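3-polyprenyl-4-hydroxybenzoate decarboxylase and related decarboxylases (Pelotomaculum thermopropionicum SI, PDB 6H6V) is a UbiD-family flavoenzyme that works with prenylated FMN and metal ions to decarboxylate aromatic acids, and can carboxylate 2-furoic acid to furandicarboxylic acid. Local coordinates at residues N147-R152 with R168-F173; E259-Y264 with N401-S406; H296-G301 with G328-H333. All blocks are in the same frame, centred on the assembly; numbering follows the deposited sequence.

Contact 1: N147-R152 with R168-F173. With MN (manganese (II) ion), chain B; K (potassium ion), chain C; FMN (flavin mononucleotide), chain D.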
# COMPACT_ATOMS: atom_id res chain seq x y z
N ASN F 147 -9.12 -30.30 -35.55
CA ASN F 147 -8.64 -29.90 -34.23
C ASN F 147 -8.62 -31.14 -33.35
O ASN F 147 -9.38 -32.09 -33.56
CB ASN F 147 -9.58 -28.85 -33.63
CG ASN F 147 -9.04 -28.22 -32.36
OD1 ASN F 147 -8.24 -27.29 -32.40
ND2 ASN F 147 -9.50 -28.72 -31.21
N VAL F 148 -7.72 -31.12 -32.36
CA VAL F 148 -7.64 -32.16 -31.35
C VAL F 148 -7.61 -31.48 -29.98
O VAL F 148 -6.90 -30.47 -29.79
CB VAL F 148 -6.37 -33.02 -31.51
CG1 VAL F 148 -6.42 -34.24 -30.59
CG2 VAL F 148 -6.21 -33.48 -32.94
N SER F 149 -8.38 -32.02 -29.05
CA SER F 149 -8.37 -31.58 -27.65
C SER F 149 -8.82 -32.75 -26.80
O SER F 149 -9.38 -33.70 -27.32
CB SER F 149 -9.31 -30.39 -27.45
OG SER F 149 -10.56 -30.55 -28.10
N ILE F 150 -8.58 -32.67 -25.50
CA ILE F 150 -9.01 -33.72 -24.58
C ILE F 150 -10.15 -33.18 -23.72
O ILE F 150 -10.07 -32.06 -23.23
CB ILE F 150 -7.85 -34.16 -23.66
CG1 ILE F 150 -6.70 -34.73 -24.49
CG2 ILE F 150 -8.34 -35.20 -22.66
CD1 ILE F 150 -5.47 -35.10 -23.69
N HIS F 151 -11.20 -33.98 -23.54
CA HIS F 151 -12.37 -33.56 -22.77
C HIS F 151 -12.87 -34.69 -21.93
O HIS F 151 -12.91 -35.83 -22.39
CB HIS F 151 -13.50 -33.13 -23.70
CG HIS F 151 -13.11 -32.04 -24.63
ND1 HIS F 151 -13.45 -30.73 -24.40
CD2 HIS F 151 -12.38 -32.05 -25.77
CE1 HIS F 151 -12.94 -29.97 -25.36
NE2 HIS F 151 -12.30 -30.75 -26.21
N ARG F 152 -13.25 -34.39 -20.70
CA ARG F 152 -13.83 -35.40 -19.82
C ARG F 152 -15.20 -35.83 -20.36
O ARG F 152 -15.97 -35.01 -20.89
CB ARG F 152 -13.93 -34.90 -18.38
CG ARG F 152 -15.03 -33.89 -18.10
CD ARG F 152 -15.00 -33.50 -16.64
NE ARG F 152 -16.13 -32.64 -16.31
CZ ARG F 152 -16.08 -31.55 -15.54
NH1 ARG F 152 -14.94 -31.10 -15.02
NH2 ARG F 152 -17.20 -30.88 -15.33
N ARG F 168 -12.90 -22.92 -26.30
CA ARG F 168 -11.74 -22.78 -27.18
C ARG F 168 -12.15 -23.35 -28.55
O ARG F 168 -13.21 -23.01 -29.01
CB ARG F 168 -10.45 -23.41 -26.60
CG ARG F 168 -9.73 -22.61 -25.52
CD ARG F 168 -10.29 -22.91 -24.11
NE ARG F 168 -9.78 -24.15 -23.49
CZ ARG F 168 -9.02 -24.24 -22.40
NH1 ARG F 168 -8.63 -23.18 -21.69
NH2 ARG F 168 -8.63 -25.44 -21.99
N HIS F 169 -11.35 -24.21 -29.19
CA HIS F 169 -11.56 -24.53 -30.60
C HIS F 169 -12.73 -25.49 -30.83
O HIS F 169 -13.47 -25.34 -31.79
CB HIS F 169 -10.29 -25.08 -31.24
CG HIS F 169 -9.18 -24.08 -31.32
ND1 HIS F 169 -7.86 -24.45 -31.52
CD2 HIS F 169 -9.18 -22.73 -31.25
CE1 HIS F 169 -7.11 -23.37 -31.56
NE2 HIS F 169 -7.88 -22.31 -31.40
N LEU F 170 -12.90 -26.50 -29.98
CA LEU F 170 -14.02 -27.40 -30.17
C LEU F 170 -15.33 -26.65 -30.02
O LEU F 170 -16.27 -26.93 -30.74
CB LEU F 170 -13.99 -28.59 -29.21
CG LEU F 170 -15.06 -29.66 -29.46
CD1 LEU F 170 -15.00 -30.22 -30.88
CD2 LEU F 170 -14.94 -30.78 -28.44
N TRP F 171 -15.39 -25.70 -29.09
CA TRP F 171 -16.59 -24.89 -28.89
C TRP F 171 -16.94 -24.05 -30.12
O TRP F 171 -18.10 -23.95 -30.49
CB TRP F 171 -16.39 -23.97 -27.68
CG TRP F 171 -17.61 -23.20 -27.25
CD1 TRP F 171 -17.77 -21.85 -27.30
CD2 TRP F 171 -18.80 -23.74 -26.65
NE1 TRP F 171 -18.99 -21.51 -26.79
CE2 TRP F 171 -19.65 -22.64 -26.38
CE3 TRP F 171 -19.24 -25.03 -26.32
CZ2 TRP F 171 -20.92 -22.79 -25.79
CZ3 TRP F 171 -20.51 -25.18 -25.73
CH2 TRP F 171 -21.33 -24.06 -25.46
N HIS F 172 -15.92 -23.48 -30.75
CA HIS F 172 -16.08 -22.70 -31.98
C HIS F 172 -16.73 -23.55 -33.08
O HIS F 172 -17.64 -23.10 -33.78
CB HIS F 172 -14.71 -22.18 -32.44
CG HIS F 172 -14.78 -21.16 -33.51
ND1 HIS F 172 -14.26 -21.36 -34.77
CD2 HIS F 172 -15.30 -19.91 -33.51
CE1 HIS F 172 -14.46 -20.28 -35.51
NE2 HIS F 172 -15.09 -19.38 -34.76
N PHE F 173 -16.23 -24.77 -33.25
CA PHE F 173 -16.75 -25.72 -34.22
C PHE F 173 -18.19 -26.06 -33.87
O PHE F 173 -19.08 -26.01 -34.71
CB PHE F 173 -15.95 -27.03 -34.22
CG PHE F 173 -14.54 -26.93 -34.76
CD1 PHE F 173 -13.94 -25.70 -35.08
CD2 PHE F 173 -13.79 -28.09 -34.92
CE1 PHE F 173 -12.64 -25.66 -35.57
CE2 PHE F 173 -12.50 -28.04 -35.40
CZ PHE F 173 -11.92 -26.83 -35.74
MN MN B . -6.53 -26.25 -31.49
K K C . -5.38 -27.87 -28.70
N1 FMN D . -10.88 -29.13 -21.62
C2 FMN D . -12.22 -29.06 -21.50
O2 FMN D . -12.81 -28.12 -22.08
N3 FMN D . -12.94 -29.97 -20.80
C4 FMN D . -12.37 -31.02 -20.18
O4 FMN D . -13.02 -31.88 -19.54
C4A FMN D . -10.91 -31.13 -20.29
N5 FMN D . -10.29 -32.13 -19.71
C5A FMN D . -8.97 -32.26 -19.81
C6 FMN D . -8.43 -33.35 -19.17
C7 FMN D . -7.07 -33.55 -19.23
C7M FMN D . -6.64 -34.79 -18.51
C8 FMN D . -6.18 -32.58 -19.98
C8M FMN D . -4.67 -32.71 -20.08
C9 FMN D . -6.75 -31.49 -20.62
C9A FMN D . -8.13 -31.28 -20.56
N10 FMN D . -8.79 -30.21 -21.19
C10 FMN D . -10.18 -30.11 -21.04
C1' FMN D . -8.09 -29.13 -21.90
C2' FMN D . -8.06 -29.16 -23.41
O2' FMN D . -7.96 -30.47 -23.98
C3' FMN D . -6.81 -28.40 -23.75
O3' FMN D . -6.76 -27.17 -23.04
C4' FMN D . -6.72 -28.17 -25.22
O4' FMN D . -5.43 -27.55 -25.39
C5' FMN D . -7.91 -27.37 -25.81
O5' FMN D . -7.45 -26.60 -26.93
P FMN D . -8.06 -26.43 -28.42
O1P FMN D . -9.50 -26.10 -28.12
O2P FMN D . -7.16 -25.37 -29.04
O3P FMN D . -7.88 -27.75 -29.11
O HOH W 1 -11.10 -27.74 -27.26
O HOH W 2 -5.18 -25.38 -33.22
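Asn-147 and His-169 meet at the manganese ion, which lies 2.2 Å from both Asn-147 OD1 and His-169 ND1; the amide and imidazole planes stand 82° apart. Because CG of Asn-147 is anti to the backbone N (chi1 -171°), the amide reaches off the strand, and its ND2 donates to FMN O3P at 2.8 Å. From the helix start, His-169 N donates to FMN O1P at 2.9 Å, so both segments hold the phosphate. The tightly packed part is apolar: Asn-147 CB lies 3.5 Å from Phe-173 CE2, and Leu-170 CD2 makes a CH-pi contact over one face of His-151, 3.8 Å from the ring centroid. Ser-149 OG, in the plane of that ring, hydrogen-bonds His-151 NE2 at 2.6 Å. With an alanine at His-151, Leu-170 would probably lose the face it covers and Ser-149 OG its imidazole partner. The metal side is more open: His-169 is partly exposed, its ring leads away from the strand beyond ND1, and a water is among the manganese ligands. Glu-210 completes the metal's protein ligands. Asn-147 and Ser-149 pair by backbone with strand 130-139, on which Leu-170 also packs, while Leu-170 and Phe-173 reach Leu-184 of strand 184-190.

Contact 2: E259-Y264 with N401-S406; sequences EYPRYY and NRLDPS
Tyr-260 and Asn-401 approach from opposite directions, and the phenol oxygen receives the amide: Asn-401 ND2 donates to Tyr-260 OH at 2.8 Å, with an N-H...O angle of 153°. The amide comes to the edge of the ring, near its plane; the two flat groups are turned 49° against each other. With CG of Tyr-260 placed between the backbone N and the carbonyl carbon (chi1 67°), the ring lies alongside Pro-261, whose CD covers one face near the rim. Leu-403 works into the angle between these groups mainly through its CD2 methyl. The side chains of Leu-403 and Glu-259 cross at about a right angle, with Leu-403 CD2 3.7 Å from Glu-259 CB; the same methyl is 3.8 Å from Tyr-260 CE2 and 3.9 Å from Pro-261 CD. Tyr-263 offers a face instead of an edge. Pro-405 CG sits almost straight above its centre, 3.8 Å from the ring centroid, which meets the geometry of a CH-pi contact; the hydroxyl of Tyr-263 continues to Thr-384 and Arg-385 of the second subunit. Each loop is shaped from within. Glu-259 to Arg-262 form a type I beta turn, and Asp-404 OD1 accepts from Ser-406 N at 3.0 Å, closing an Asx turn. Glu-259 turns its carboxylate away from Leu-403 to a salt bridge with Arg-152, which also pairs with Glu-254, an arrangement consistent with the Glu-Arg-Glu network of UbiD enzymes at the junction of the flavin-binding and C-terminal domains.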
# COMPACT_ATOMS: atom_id res chain seq x y z
N GLU F 259 -11.42 -32.49 -10.33
CA GLU F 259 -10.63 -31.86 -11.38
C GLU F 259 -9.17 -31.59 -10.99
O GLU F 259 -8.74 -31.88 -9.87
CB GLU F 259 -11.33 -30.58 -11.85
CG GLU F 259 -12.22 -30.76 -13.08
CD GLU F 259 -11.50 -31.29 -14.33
OE1 GLU F 259 -12.22 -31.68 -15.30
OE2 GLU F 259 -10.23 -31.33 -14.38
N TYR F 260 -8.40 -31.03 -11.92
CA TYR F 260 -6.96 -30.79 -11.76
C TYR F 260 -6.51 -30.10 -10.45
O TYR F 260 -5.43 -30.44 -9.94
CB TYR F 260 -6.37 -30.05 -12.98
CG TYR F 260 -6.89 -28.63 -13.13
CD1 TYR F 260 -6.33 -27.57 -12.39
CD2 TYR F 260 -7.95 -28.34 -14.00
CE1 TYR F 260 -6.82 -26.28 -12.51
CE2 TYR F 260 -8.44 -27.06 -14.13
CZ TYR F 260 -7.88 -26.02 -13.38
OH TYR F 260 -8.38 -24.74 -13.51
N PRO F 261 -7.31 -29.16 -9.90
CA PRO F 261 -6.81 -28.49 -8.71
C PRO F 261 -7.19 -29.15 -7.38
O PRO F 261 -7.13 -28.51 -6.33
CB PRO F 261 -7.45 -27.11 -8.83
CG PRO F 261 -8.79 -27.39 -9.40
CD PRO F 261 -8.66 -28.65 -10.24
N ARG F 262 -7.55 -30.43 -7.43
CA ARG F 262 -7.99 -31.17 -6.26
C ARG F 262 -9.30 -30.58 -5.67
O ARG F 262 -9.53 -30.70 -4.49
CB ARG F 262 -6.85 -31.35 -5.23
CG ARG F 262 -5.72 -32.30 -5.71
CD ARG F 262 -4.42 -32.29 -4.90
NE ARG F 262 -3.23 -32.17 -5.79
CZ ARG F 262 -2.00 -31.75 -5.44
NH1 ARG F 262 -1.69 -31.42 -4.18
NH2 ARG F 262 -1.05 -31.66 -6.39
N TYR F 263 -10.15 -29.98 -6.51
CA TYR F 263 -11.53 -29.59 -6.12
C TYR F 263 -12.52 -30.12 -7.15
O TYR F 263 -12.15 -30.52 -8.25
CB TYR F 263 -11.69 -28.08 -6.02
CG TYR F 263 -10.81 -27.43 -4.98
CD1 TYR F 263 -11.16 -27.43 -3.63
CD2 TYR F 263 -9.61 -26.82 -5.34
CE1 TYR F 263 -10.35 -26.82 -2.67
CE2 TYR F 263 -8.79 -26.23 -4.39
CZ TYR F 263 -9.16 -26.22 -3.06
OH TYR F 263 -8.36 -25.63 -2.13
N TYR F 264 -13.80 -30.14 -6.80
CA TYR F 264 -14.82 -30.70 -7.70
C TYR F 264 -15.29 -29.63 -8.67
O TYR F 264 -15.64 -28.54 -8.27
CB TYR F 264 -16.00 -31.31 -6.91
CG TYR F 264 -15.62 -32.60 -6.20
CD1 TYR F 264 -15.46 -33.79 -6.90
CD2 TYR F 264 -15.39 -32.62 -4.83
CE1 TYR F 264 -15.09 -34.97 -6.25
CE2 TYR F 264 -15.02 -33.79 -4.17
CZ TYR F 264 -14.88 -34.97 -4.88
OH TYR F 264 -14.49 -36.13 -4.23
N ASN F 401 -9.27 -17.49 -12.64
CA ASN F 401 -9.74 -18.81 -13.04
C ASN F 401 -10.99 -19.15 -12.25
O ASN F 401 -11.01 -18.96 -11.04
CB ASN F 401 -8.63 -19.80 -12.70
CG ASN F 401 -8.81 -21.13 -13.38
OD1 ASN F 401 -8.86 -21.21 -14.61
ND2 ASN F 401 -8.90 -22.20 -12.59
N ARG F 402 -12.03 -19.65 -12.90
CA ARG F 402 -13.29 -19.93 -12.18
C ARG F 402 -13.18 -21.07 -11.19
O ARG F 402 -13.84 -21.04 -10.15
CB ARG F 402 -14.44 -20.21 -13.15
CG ARG F 402 -14.98 -18.94 -13.79
CD ARG F 402 -16.22 -19.21 -14.64
NE ARG F 402 -16.70 -17.96 -15.22
CZ ARG F 402 -17.38 -17.01 -14.56
NH1 ARG F 402 -17.70 -17.15 -13.28
NH2 ARG F 402 -17.74 -15.90 -15.21
N LEU F 403 -12.33 -22.04 -11.50
CA LEU F 403 -12.21 -23.26 -10.69
C LEU F 403 -11.38 -23.07 -9.41
O LEU F 403 -11.52 -23.86 -8.49
CB LEU F 403 -11.66 -24.41 -11.55
CG LEU F 403 -12.37 -25.75 -11.35
CD1 LEU F 403 -13.82 -25.71 -11.86
CD2 LEU F 403 -11.58 -26.86 -12.05
N ASP F 404 -10.51 -22.06 -9.38
CA ASP F 404 -9.86 -21.61 -8.14
C ASP F 404 -10.98 -21.09 -7.22
O ASP F 404 -11.61 -20.07 -7.51
CB ASP F 404 -8.79 -20.54 -8.47
CG ASP F 404 -8.37 -19.66 -7.26
OD1 ASP F 404 -8.54 -20.07 -6.08
OD2 ASP F 404 -7.82 -18.55 -7.51
N PRO F 405 -11.25 -21.81 -6.13
CA PRO F 405 -12.37 -21.45 -5.27
C PRO F 405 -12.16 -20.19 -4.43
O PRO F 405 -13.12 -19.65 -3.89
CB PRO F 405 -12.54 -22.67 -4.39
CG PRO F 405 -11.18 -23.25 -4.30
CD PRO F 405 -10.48 -22.93 -5.58
N SER F 406 -10.92 -19.74 -4.30
CA SER F 406 -10.66 -18.45 -3.65
C SER F 406 -11.02 -17.27 -4.54
O SER F 406 -11.10 -16.14 -4.06
CB SER F 406 -9.18 -18.32 -3.25
OG SER F 406 -8.37 -18.19 -4.40

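Contact 3: H296-G301 with G328-H333. With FMN (flavin mononucleotide), chain D.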
# COMPACT_ATOMS: atom_id res chain seq x y z
N HIS F 296 -1.75 -36.11 -15.53
CA HIS F 296 -2.74 -35.08 -15.80
C HIS F 296 -2.14 -33.68 -15.80
O HIS F 296 -2.33 -32.91 -16.73
CB HIS F 296 -3.87 -35.14 -14.78
CG HIS F 296 -5.02 -34.24 -15.08
ND1 HIS F 296 -6.09 -34.10 -14.23
CD2 HIS F 296 -5.27 -33.40 -16.12
CE1 HIS F 296 -6.95 -33.23 -14.72
NE2 HIS F 296 -6.49 -32.80 -15.87
N LEU F 297 -1.41 -33.37 -14.74
CA LEU F 297 -0.89 -32.02 -14.56
C LEU F 297 0.19 -31.68 -15.58
O LEU F 297 0.17 -30.61 -16.15
CB LEU F 297 -0.39 -31.81 -13.13
CG LEU F 297 -1.49 -31.90 -12.05
CD1 LEU F 297 -0.91 -31.83 -10.66
CD2 LEU F 297 -2.54 -30.81 -12.22
N LEU F 298 1.11 -32.59 -15.83
CA LEU F 298 2.21 -32.32 -16.76
C LEU F 298 1.81 -32.22 -18.22
O LEU F 298 2.51 -31.56 -18.99
CB LEU F 298 3.32 -33.33 -16.58
CG LEU F 298 4.06 -33.24 -15.26
CD1 LEU F 298 5.08 -34.37 -15.25
CD2 LEU F 298 4.74 -31.89 -15.07
N LEU F 299 0.71 -32.86 -18.61
CA LEU F 299 0.23 -32.75 -20.01
C LEU F 299 -0.05 -31.30 -20.35
O LEU F 299 0.47 -30.78 -21.33
CB LEU F 299 -1.03 -33.59 -20.25
CG LEU F 299 -0.79 -35.05 -20.58
CD1 LEU F 299 -2.14 -35.77 -20.64
CD2 LEU F 299 -0.07 -35.19 -21.92
N GLY F 300 -0.87 -30.66 -19.52
CA GLY F 300 -1.14 -29.24 -19.63
C GLY F 300 0.05 -28.38 -19.23
O GLY F 300 0.30 -27.35 -19.84
N GLY F 301 0.79 -28.81 -18.21
CA GLY F 301 1.89 -28.04 -17.66
C GLY F 301 2.98 -27.75 -18.67
O GLY F 301 3.40 -26.60 -18.84
N GLY F 328 1.08 -25.77 -7.60
CA GLY F 328 0.06 -24.91 -8.21
C GLY F 328 -0.78 -25.55 -9.31
O GLY F 328 -1.35 -24.84 -10.13
N SER F 329 -0.88 -26.89 -9.31
CA SER F 329 -1.54 -27.65 -10.38
C SER F 329 -1.00 -27.34 -11.79
O SER F 329 -1.75 -27.36 -12.77
CB SER F 329 -3.06 -27.42 -10.32
OG SER F 329 -3.54 -27.50 -8.99
N CYS F 330 0.30 -27.08 -11.87
CA CYS F 330 0.98 -26.80 -13.14
C CYS F 330 0.22 -25.78 -13.97
O CYS F 330 -0.12 -26.01 -15.13
CB CYS F 330 1.22 -28.12 -13.89
SG CYS F 330 2.28 -29.29 -12.96
N ARG F 331 0.01 -24.62 -13.36
CA ARG F 331 -0.94 -23.60 -13.84
C ARG F 331 -0.80 -22.29 -13.08
O ARG F 331 -0.59 -21.24 -13.68
CB ARG F 331 -2.38 -24.08 -13.59
CG ARG F 331 -3.15 -24.52 -14.80
CD ARG F 331 -4.51 -25.01 -14.36
NE ARG F 331 -5.20 -25.78 -15.39
CZ ARG F 331 -4.87 -27.02 -15.77
NH1 ARG F 331 -3.81 -27.66 -15.24
NH2 ARG F 331 -5.59 -27.63 -16.70
N TYR F 332 -0.98 -22.40 -11.76
CA TYR F 332 -1.22 -21.26 -10.89
C TYR F 332 0.07 -20.64 -10.38
O TYR F 332 0.13 -19.43 -10.21
CB TYR F 332 -2.06 -21.67 -9.68
CG TYR F 332 -3.46 -22.20 -9.95
CD1 TYR F 332 -4.31 -21.58 -10.86
CD2 TYR F 332 -3.96 -23.29 -9.25
CE1 TYR F 332 -5.60 -22.04 -11.07
CE2 TYR F 332 -5.24 -23.77 -9.47
CZ TYR F 332 -6.05 -23.14 -10.38
OH TYR F 332 -7.33 -23.61 -10.59
N HIS F 333 1.07 -21.46 -10.09
CA HIS F 333 2.36 -20.98 -9.58
C HIS F 333 3.43 -21.13 -10.64
O HIS F 333 3.56 -22.19 -11.24
CB HIS F 333 2.76 -21.77 -8.34
CG HIS F 333 1.97 -21.41 -7.12
ND1 HIS F 333 2.15 -22.04 -5.91
CD2 HIS F 333 1.01 -20.48 -6.92
CE1 HIS F 333 1.36 -21.49 -5.01
NE2 HIS F 333 0.64 -20.55 -5.60
N1 FMN D . -10.88 -29.13 -21.62
C2 FMN D . -12.22 -29.06 -21.50
O2 FMN D . -12.81 -28.12 -22.08
N3 FMN D . -12.94 -29.97 -20.80
C4 FMN D . -12.37 -31.02 -20.18
O4 FMN D . -13.02 -31.88 -19.54
C4A FMN D . -10.91 -31.13 -20.29
N5 FMN D . -10.29 -32.13 -19.71
C5A FMN D . -8.97 -32.26 -19.81
C6 FMN D . -8.43 -33.35 -19.17
C7 FMN D . -7.07 -33.55 -19.23
C7M FMN D . -6.64 -34.79 -18.51
C8 FMN D . -6.18 -32.58 -19.98
C8M FMN D . -4.67 -32.71 -20.08
C9 FMN D . -6.75 -31.49 -20.62
C9A FMN D . -8.13 -31.28 -20.56
N10 FMN D . -8.79 -30.21 -21.19
C10 FMN D . -10.18 -30.11 -21.04
C1' FMN D . -8.09 -29.13 -21.90
C2' FMN D . -8.06 -29.16 -23.41
O2' FMN D . -7.96 -30.47 -23.98
C3' FMN D . -6.81 -28.40 -23.75
O3' FMN D . -6.76 -27.17 -23.04
C4' FMN D . -6.72 -28.17 -25.22
O4' FMN D . -5.43 -27.55 -25.39
C5' FMN D . -7.91 -27.37 -25.81
O5' FMN D . -7.45 -26.60 -26.93
P FMN D . -8.06 -26.43 -28.42
O1P FMN D . -9.50 -26.10 -28.12
O2P FMN D . -7.16 -25.37 -29.04
O3P FMN D . -7.88 -27.75 -29.11
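The shortest polar bond here, from Gly-301 N to Leu-297 O at 2.8 Å, is a helical one, and Cys-330 CB packs against the same oxygen from the opposing loop. The thiol of Cys-330 continues along the helix surface, SG lying 3.7 Å from Leu-297 CB and 4.2 Å from Leu-298 CD2. SG is anti to the carbonyl carbon (chi1 -61°), a rotation that carries it toward these two leucines. Gly-301 lets the loop come close, since a beta carbon on it would fall 2.9 Å from Cys-330 CB, a clash. Leu-297 also extends its CD2 to Ser-329, where it meets CB at 3.9 Å. The carbonyl of Ser-329 is held from its own side: Arg-331 NH1 donates to Ser-329 O at 3.2 Å, nearly along the C=O axis (175°) and close to the guanidinium plane. Helix 294-315 borders the flavin at its first turns, and the loop it packs on leads into strand 333-338 of the C-terminal mixed sheet. Ser-329 and Cys-330 both have left-handed backbone conformations, and Tyr-332 N bonds back to Gly-328 O at 3.0 Å, so the loop is tightly curled. Away from Cys-330, the helix lines the cofactor: His-296 approaches the C7M methyl of FMN obliquely, and Leu-299 CB lies 3.7 Å from FMN C8M. Leu-298 and Leu-299 pack on Phe-67 of helix 64-70, while the guanidinium of Arg-331 forms a cation-pi contact with Tyr-260.

From the N terminus, contact 1 closes first, across 15 residues that include strand 160-163, and brings strand 146-157 against helix 169-179. Contact 2 opens later, at 259-264, and joins its partner across 136 residues, tying the flavin-binding domain to the C-terminal domain. Contact 3 lies wholly inside that long excursion and closes 26 residues, setting helix 294-315 on the loop before strand 333-338. Thus contact 1 is in series with the others, contact 3 is nested in contact 2, and none cross. Side chains connect them: contacts 1 and 2 share a salt bridge, and Tyr-260 OH has a weak bond to Tyr-332 OH. Contacts 1 and 3 reach the same FMN from different domains.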